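Local coordinates for protein ATP-dependent DNA helicase (Mycobacterium smegmatis, PDB 5V9X) that unwinds RNA:DNA hybrids as an ATP-driven helicase that tracks 3'-to-5' along single-stranded DNA, at residues V190-A195 with G409-G414; F296-R301 with A402-A407. All blocks are in the same frame, centred on the assembly; numbering follows the deposited sequence.

From the N terminus, the chain first builds a parallel sheet that includes strand 187-191. Segment 190-195 takes in the end of that strand and the turn after it, and meets helix 406-413 far along the sequence. Contact 1 thus closes a loop of 213 residues and ties the first parallel sheet to the second. Contact 2 forms wholly within that loop and the second sheet's domain. It joins the end of strand 292-296 to the turn before helix 406-413, with 100 residues between. The two contacts share this helix. Its N-terminal side serves the DNA-facing contact 2, and its later turns face the nucleotide site of contact 1. They touch directly where Arg-412 NH1 probably hydrogen-bonds Asn-298 OD1 and Gly-409 packs on Pro-403.

Contact 1 (V190-A195 with G409-G414); sequences VDEVHA and GLQRVG
Gln-411 reaches from helix 406-413 towards Glu-192 and His-194, and it is the one residue of 409-414 that touches them. Its side chain bends at chi2 (-73°), and the amide end then comes close to both partners. Its NE2 lies 3.4 Å from Glu-192 OE1. The carboxylate and amide planes are almost perpendicular, 89° apart. NE2 is hydrogen-bonded to Thr-228 OG1, which helps to fix the amide.

Van der Waals contact is made with the imidazole. Gln-411 NE2 sits 3.3 Å from His-194 CE1. The ring and the amide are nearly parallel, with planes 10° apart, but NE2 meets the ring obliquely. Gln-411 CG is 4.0 Å from His-194 NE2. Glu-192 OE1 approaches the same ring at its edge, in plane, 3.5 Å from His-194 CE1.

Residues 191-194 read DEVH, the DEAD/DEAH-box motif II of superfamily 2 helicases. Gln-411 opens a QRVGRAG sequence consistent with motif VI, and Thr-228 probably belongs to motif III. The contact therefore spans the cleft between the two RecA-like domains. The side chain of Glu-192 lies about 3 Å from both the bound AMP-PNP and the magnesium ion.

Within each segment, hydrogen bonds set the backbone that carries these side chains. Glu-192 N makes a weak bond to Asp-191 OD1 (2.8 Å), while Asp-191 OD2 bonds Tyr-102. Ala-195 N bonds Glu-192 O at 3.0 Å and turns the chain after the strand. On the other side Val-413 N bonds Gly-409 O (3.1 Å) in the helix that carries Gln-411. Leu-387 packs against both Glu-192 and Gln-411.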
loop_
_atom_site.group_PDB
_atom_site.type_symbol
_atom_site.label_atom_id
_atom_site.label_comp_id
_atom_site.label_asym_id
_atom_site.label_seq_id
_atom_site.Cartn_x
_atom_site.Cartn_y
_atom_site.Cartn_z
ATOM N N VAL A 190 16.794 -4.197 -1.657
ATOM C CA VAL A 190 15.356 -4.005 -1.778
ATOM C C VAL A 190 14.951 -3.051 -0.664
ATOM O O VAL A 190 14.723 -3.466 0.478
ATOM C CB VAL A 190 14.583 -5.326 -1.704
ATOM C CG1 VAL A 190 13.084 -5.067 -1.759
ATOM C CG2 VAL A 190 15.004 -6.248 -2.838
ATOM N N ASP A 191 14.871 -1.766 -0.996
ATOM C CA ASP A 191 14.514 -0.740 -0.028
ATOM C C ASP A 191 13.005 -0.711 0.177
ATOM O O ASP A 191 12.229 -0.967 -0.746
ATOM C CB ASP A 191 15.004 0.625 -0.501
ATOM C CG ASP A 191 15.268 1.581 0.639
ATOM O OD1 ASP A 191 14.721 1.366 1.741
ATOM O OD2 ASP A 191 16.026 2.552 0.430
ATOM N N GLU A 192 12.599 -0.386 1.403
ATOM C CA GLU A 192 11.188 -0.323 1.781
ATOM C C GLU A 192 10.474 -1.629 1.439
ATOM O O GLU A 192 9.418 -1.646 0.805
ATOM C CB GLU A 192 10.497 0.875 1.125
ATOM C CG GLU A 192 11.252 2.188 1.265
ATOM C CD GLU A 192 11.464 2.603 2.709
ATOM O OE1 GLU A 192 10.686 2.163 3.586
ATOM O OE2 GLU A 192 12.414 3.374 2.969
ATOM N N VAL A 193 11.071 -2.739 1.879
ATOM C CA VAL A 193 10.590 -4.062 1.497
ATOM C C VAL A 193 9.189 -4.341 2.035
ATOM O O VAL A 193 8.470 -5.181 1.480
ATOM C CB VAL A 193 11.604 -5.127 1.963
ATOM C CG1 VAL A 193 11.711 -5.138 3.478
ATOM C CG2 VAL A 193 11.243 -6.505 1.422
ATOM N N HIS A 194 8.769 -3.646 3.094
ATOM C CA HIS A 194 7.426 -3.848 3.626
ATOM C C HIS A 194 6.352 -3.379 2.653
ATOM O O HIS A 194 5.223 -3.876 2.697
ATOM C CB HIS A 194 7.268 -3.100 4.944
ATOM C CG HIS A 194 7.108 -1.626 4.767
ATOM N ND1 HIS A 194 8.152 -0.806 4.396
ATOM C CD2 HIS A 194 6.021 -0.827 4.873
ATOM C CE1 HIS A 194 7.719 0.437 4.299
ATOM N NE2 HIS A 194 6.429 0.452 4.584
ATOM N N ALA A 195 6.675 -2.423 1.781
ATOM C CA ALA A 195 5.670 -1.826 0.910
ATOM C C ALA A 195 5.189 -2.769 -0.185
ATOM O O ALA A 195 4.157 -2.490 -0.807
ATOM C CB ALA A 195 6.218 -0.542 0.284
ATOM N N GLY A 409 1.665 6.022 8.298
ATOM C CA GLY A 409 1.785 7.212 9.126
ATOM C C GLY A 409 3.169 7.365 9.729
ATOM O O GLY A 409 3.683 8.479 9.852
ATOM N N LEU A 410 3.792 6.248 10.113
ATOM C CA LEU A 410 5.165 6.288 10.602
ATOM C C LEU A 410 6.149 6.587 9.480
ATOM O O LEU A 410 7.178 7.233 9.714
ATOM C CB LEU A 410 5.523 4.964 11.276
ATOM C CG LEU A 410 4.933 4.709 12.662
ATOM C CD1 LEU A 410 5.150 3.266 13.073
ATOM C CD2 LEU A 410 5.553 5.654 13.678
ATOM N N GLN A 411 5.862 6.119 8.266
ATOM C CA GLN A 411 6.741 6.405 7.139
ATOM C C GLN A 411 6.580 7.842 6.656
ATOM O O GLN A 411 7.573 8.512 6.350
ATOM C CB GLN A 411 6.468 5.419 6.002
ATOM C CG GLN A 411 6.907 3.992 6.301
ATOM C CD GLN A 411 8.416 3.816 6.261
ATOM O OE1 GLN A 411 9.164 4.774 6.042
ATOM N NE2 GLN A 411 8.873 2.586 6.469
ATOM N N ARG A 412 5.341 8.333 6.599
ATOM C CA ARG A 412 5.094 9.689 6.121
ATOM C C ARG A 412 5.682 10.724 7.073
ATOM O O ARG A 412 6.459 11.593 6.664
ATOM C CB ARG A 412 3.591 9.909 5.929
ATOM C CG ARG A 412 3.015 9.150 4.744
ATOM C CD ARG A 412 1.545 9.460 4.526
ATOM N NE ARG A 412 0.964 8.595 3.503
ATOM C CZ ARG A 412 -0.293 8.671 3.082
ATOM N NH1 ARG A 412 -1.113 9.581 3.591
ATOM N NH2 ARG A 412 -0.732 7.837 2.148
ATOM N N VAL A 413 5.320 10.646 8.357
ATOM C CA VAL A 413 5.854 11.590 9.338
ATOM C C VAL A 413 7.371 11.485 9.414
ATOM O O VAL A 413 8.056 12.468 9.724
ATOM C CB VAL A 413 5.193 11.358 10.713
ATOM C CG1 VAL A 413 5.836 12.230 11.786
ATOM C CG2 VAL A 413 3.695 11.637 10.633
ATOM N N GLY A 414 7.924 10.310 9.104
ATOM C CA GLY A 414 9.366 10.130 9.113
ATOM C C GLY A 414 10.115 11.035 8.156
ATOM O O GLY A 414 11.316 11.254 8.345
#

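Contact 2 (F296-R301 with A402-A407); sequences FANSRR and APPSVA. With nucleotides of chain B.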
loop_
_atom_site.group_PDB
_atom_site.type_symbol
_atom_site.label_atom_id
_atom_site.label_comp_id
_atom_site.label_asym_id
_atom_site.label_seq_id
_atom_site.Cartn_x
_atom_site.Cartn_y
_atom_site.Cartn_z
ATOM N N PHE A 296 0.440 15.578 3.185
ATOM C CA PHE A 296 0.030 14.354 2.511
ATOM C C PHE A 296 -1.484 14.325 2.357
ATOM O O PHE A 296 -2.220 14.524 3.329
ATOM C CB PHE A 296 0.505 13.114 3.269
ATOM C CG PHE A 296 1.957 12.787 3.058
ATOM C CD1 PHE A 296 2.391 12.251 1.855
ATOM C CD2 PHE A 296 2.888 13.003 4.063
ATOM C CE1 PHE A 296 3.731 11.943 1.652
ATOM C CE2 PHE A 296 4.227 12.699 3.869
ATOM C CZ PHE A 296 4.650 12.169 2.662
ATOM N N ALA A 297 -1.941 14.078 1.132
ATOM C CA ALA A 297 -3.349 13.888 0.825
ATOM C C ALA A 297 -3.553 12.476 0.296
ATOM O O ALA A 297 -2.700 11.944 -0.421
ATOM C CB ALA A 297 -3.837 14.915 -0.201
ATOM N N ASN A 298 -4.684 11.871 0.649
ATOM C CA ASN A 298 -4.951 10.480 0.303
ATOM C C ASN A 298 -5.495 10.301 -1.113
ATOM O O ASN A 298 -5.960 9.206 -1.443
ATOM C CB ASN A 298 -5.920 9.863 1.317
ATOM C CG ASN A 298 -5.290 9.680 2.687
ATOM O OD1 ASN A 298 -4.069 9.724 2.831
ATOM N ND2 ASN A 298 -6.123 9.466 3.699
ATOM N N SER A 299 -5.449 11.331 -1.953
ATOM C CA SER A 299 -5.823 11.183 -3.352
ATOM C C SER A 299 -5.141 12.280 -4.155
ATOM O O SER A 299 -4.688 13.288 -3.604
ATOM C CB SER A 299 -7.343 11.234 -3.548
ATOM O OG SER A 299 -7.836 12.555 -3.400
ATOM N N ARG A 300 -5.069 12.065 -5.470
ATOM C CA ARG A 300 -4.449 13.056 -6.342
ATOM C C ARG A 300 -5.325 14.296 -6.480
ATOM O O ARG A 300 -4.819 15.424 -6.449
ATOM C CB ARG A 300 -4.163 12.446 -7.713
ATOM C CG ARG A 300 -3.173 11.289 -7.691
ATOM C CD ARG A 300 -2.864 10.813 -9.102
ATOM N NE ARG A 300 -4.017 10.178 -9.737
ATOM C CZ ARG A 300 -4.100 8.878 -10.005
ATOM N NH1 ARG A 300 -3.091 8.072 -9.703
ATOM N NH2 ARG A 300 -5.186 8.386 -10.583
ATOM N N ARG A 301 -6.639 14.109 -6.631
ATOM C CA ARG A 301 -7.536 15.252 -6.778
ATOM C C ARG A 301 -7.494 16.152 -5.550
ATOM O O ARG A 301 -7.509 17.382 -5.674
ATOM C CB ARG A 301 -8.964 14.777 -7.052
ATOM C CG ARG A 301 -9.250 14.492 -8.521
ATOM C CD ARG A 301 -10.698 14.079 -8.746
ATOM N NE ARG A 301 -11.001 12.781 -8.147
ATOM C CZ ARG A 301 -12.208 12.221 -8.139
ATOM N NH1 ARG A 301 -13.237 12.844 -8.699
ATOM N NH2 ARG A 301 -12.386 11.037 -7.568
ATOM N N ALA A 402 -7.005 10.531 8.372
ATOM C CA ALA A 402 -6.208 9.432 8.892
ATOM C C ALA A 402 -5.492 8.724 7.743
ATOM O O ALA A 402 -6.070 8.554 6.663
ATOM C CB ALA A 402 -7.086 8.442 9.659
ATOM N N PRO A 403 -4.239 8.320 7.929
ATOM C CA PRO A 403 -3.497 7.659 6.848
ATOM C C PRO A 403 -3.996 6.241 6.634
ATOM O O PRO A 403 -4.701 5.689 7.492
ATOM C CB PRO A 403 -2.048 7.682 7.355
ATOM C CG PRO A 403 -2.172 7.733 8.832
ATOM C CD PRO A 403 -3.411 8.525 9.131
ATOM N N PRO A 404 -3.660 5.616 5.499
ATOM C CA PRO A 404 -4.224 4.287 5.199
ATOM C C PRO A 404 -3.829 3.199 6.186
ATOM O O PRO A 404 -4.528 2.182 6.266
ATOM C CB PRO A 404 -3.685 3.986 3.793
ATOM C CG PRO A 404 -2.484 4.857 3.647
ATOM C CD PRO A 404 -2.812 6.109 4.400
ATOM N N SER A 405 -2.741 3.370 6.931
ATOM C CA SER A 405 -2.356 2.405 7.952
ATOM C C SER A 405 -1.426 3.092 8.941
ATOM O O SER A 405 -0.984 4.224 8.728
ATOM C CB SER A 405 -1.691 1.170 7.339
ATOM O OG SER A 405 -0.519 1.520 6.625
ATOM N N VAL A 406 -1.139 2.388 10.039
ATOM C CA VAL A 406 -0.222 2.921 11.040
ATOM C C VAL A 406 1.197 2.964 10.490
ATOM O O VAL A 406 1.939 3.927 10.722
ATOM C CB VAL A 406 -0.305 2.091 12.333
ATOM C CG1 VAL A 406 0.759 2.529 13.327
ATOM C CG2 VAL A 406 -1.692 2.212 12.944
ATOM N N ALA A 407 1.592 1.928 9.744
ATOM C CA ALA A 407 2.934 1.893 9.174
ATOM C C ALA A 407 3.175 3.080 8.250
ATOM O O ALA A 407 4.238 3.711 8.304
ATOM C CB ALA A 407 3.155 0.576 8.431
ATOM P P DC B 7 -5.958 8.077 -6.026
ATOM O OP1 DC B 7 -6.240 9.496 -6.325
ATOM O OP2 DC B 7 -6.497 7.016 -6.903
ATOM O "O5'" DC B 7 -4.385 7.901 -5.934
ATOM C "C5'" DC B 7 -3.712 8.350 -4.772
ATOM C "C4'" DC B 7 -2.497 7.494 -4.500
ATOM O "O4'" DC B 7 -2.906 6.220 -3.979
ATOM C "C3'" DC B 7 -1.667 7.173 -5.735
ATOM O "O3'" DC B 7 -0.549 8.040 -5.793
ATOM C "C2'" DC B 7 -1.239 5.708 -5.541
ATOM C "C1'" DC B 7 -1.865 5.312 -4.205
ATOM N N1 DC B 7 -2.421 3.935 -4.209
ATOM C C2 DC B 7 -1.783 2.931 -3.476
ATOM O O2 DC B 7 -0.769 3.215 -2.825
ATOM N N3 DC B 7 -2.296 1.676 -3.495
ATOM C C4 DC B 7 -3.390 1.416 -4.213
ATOM N N4 DC B 7 -3.861 0.164 -4.203
ATOM C C5 DC B 7 -4.050 2.427 -4.971
ATOM C C6 DC B 7 -3.537 3.659 -4.942
ATOM P P DG B 6 -12.376 7.192 -4.646
ATOM O OP1 DG B 6 -12.456 7.996 -5.886
ATOM O OP2 DG B 6 -12.597 5.729 -4.699
ATOM O "O5'" DG B 6 -10.955 7.432 -3.980
ATOM C "C5'" DG B 6 -9.814 6.865 -4.545
ATOM C "C4'" DG B 6 -8.607 7.216 -3.712
ATOM O "O4'" DG B 6 -8.761 6.669 -2.384
ATOM C "C3'" DG B 6 -7.288 6.686 -4.255
ATOM O "O3'" DG B 6 -6.431 7.773 -4.524
ATOM C "C2'" DG B 6 -6.744 5.781 -3.136
ATOM C "C1'" DG B 6 -7.509 6.258 -1.908
ATOM N N9 DG B 6 -7.728 5.225 -0.889
ATOM C C8 DG B 6 -8.892 4.997 -0.190
ATOM N N7 DG B 6 -8.806 4.014 0.662
ATOM C C5 DG B 6 -7.501 3.556 0.528
ATOM C C6 DG B 6 -6.831 2.503 1.198
ATOM O O6 DG B 6 -7.275 1.742 2.070
ATOM N N1 DG B 6 -5.513 2.371 0.762
ATOM C C2 DG B 6 -4.918 3.157 -0.197
ATOM N N2 DG B 6 -3.638 2.881 -0.485
ATOM N N3 DG B 6 -5.533 4.148 -0.831
ATOM C C4 DG B 6 -6.819 4.292 -0.422
#
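Asn-298 points its amide at the turn that holds Ala-402, Pro-403 and Pro-404. Its CG lies opposite its own carbonyl carbon (chi1 -69°), which carries the amide across to the backbone of this turn. ND2 donates to Ala-402 O at 3.1 Å, with an N-H...O angle of 148°. The acceptor lies in the plane of the Asn amide, but the donor is tilted well out of the carbonyl plane. ND2 also bonds Glu-401. The other end of the amide, OD1, takes a bond from Gln-399 and rests 4.1 Å from Pro-404 CD. Both ends of the amide are used, so its rotation is probably well fixed.

Both segments meet the DNA, 296-301 by a hydrogen bond and charged groups, 402-407 through Pro-404. Arg-300 N donates to OP1 of DC7 of chain B at 2.9 Å, nearly straight at 171°. This amide is in the first turn of helix 300-318, where the helix dipole would favour a phosphate. Ser-299 N-caps that helix by bonding Leu-302 N. The guanidinium of Arg-300 turns one face to O5' of DC7, off towards its rim, and its NH1 makes a salt bridge to another phosphate. Arg-301 comes instead edge-on, with NH2 3.5 Å from OP1 of DG6 of chain B. On the other segment Pro-404 CB lies 3.9 Å from N1 of the DG6 base. The sequence FANSRR is consistent with motif IV of superfamily 2 helicases, and here it contacts the DNA backbone.

Phe-296 ends strand 292-296 and makes backbone hydrogen bonds with Ile-398 and Val-400 of the parallel strand 394-400. Ser-405 N-caps helix 406-413, and Ala-402 and Pro-403 pack on Cys-439 and Thr-442 of helix 433-448.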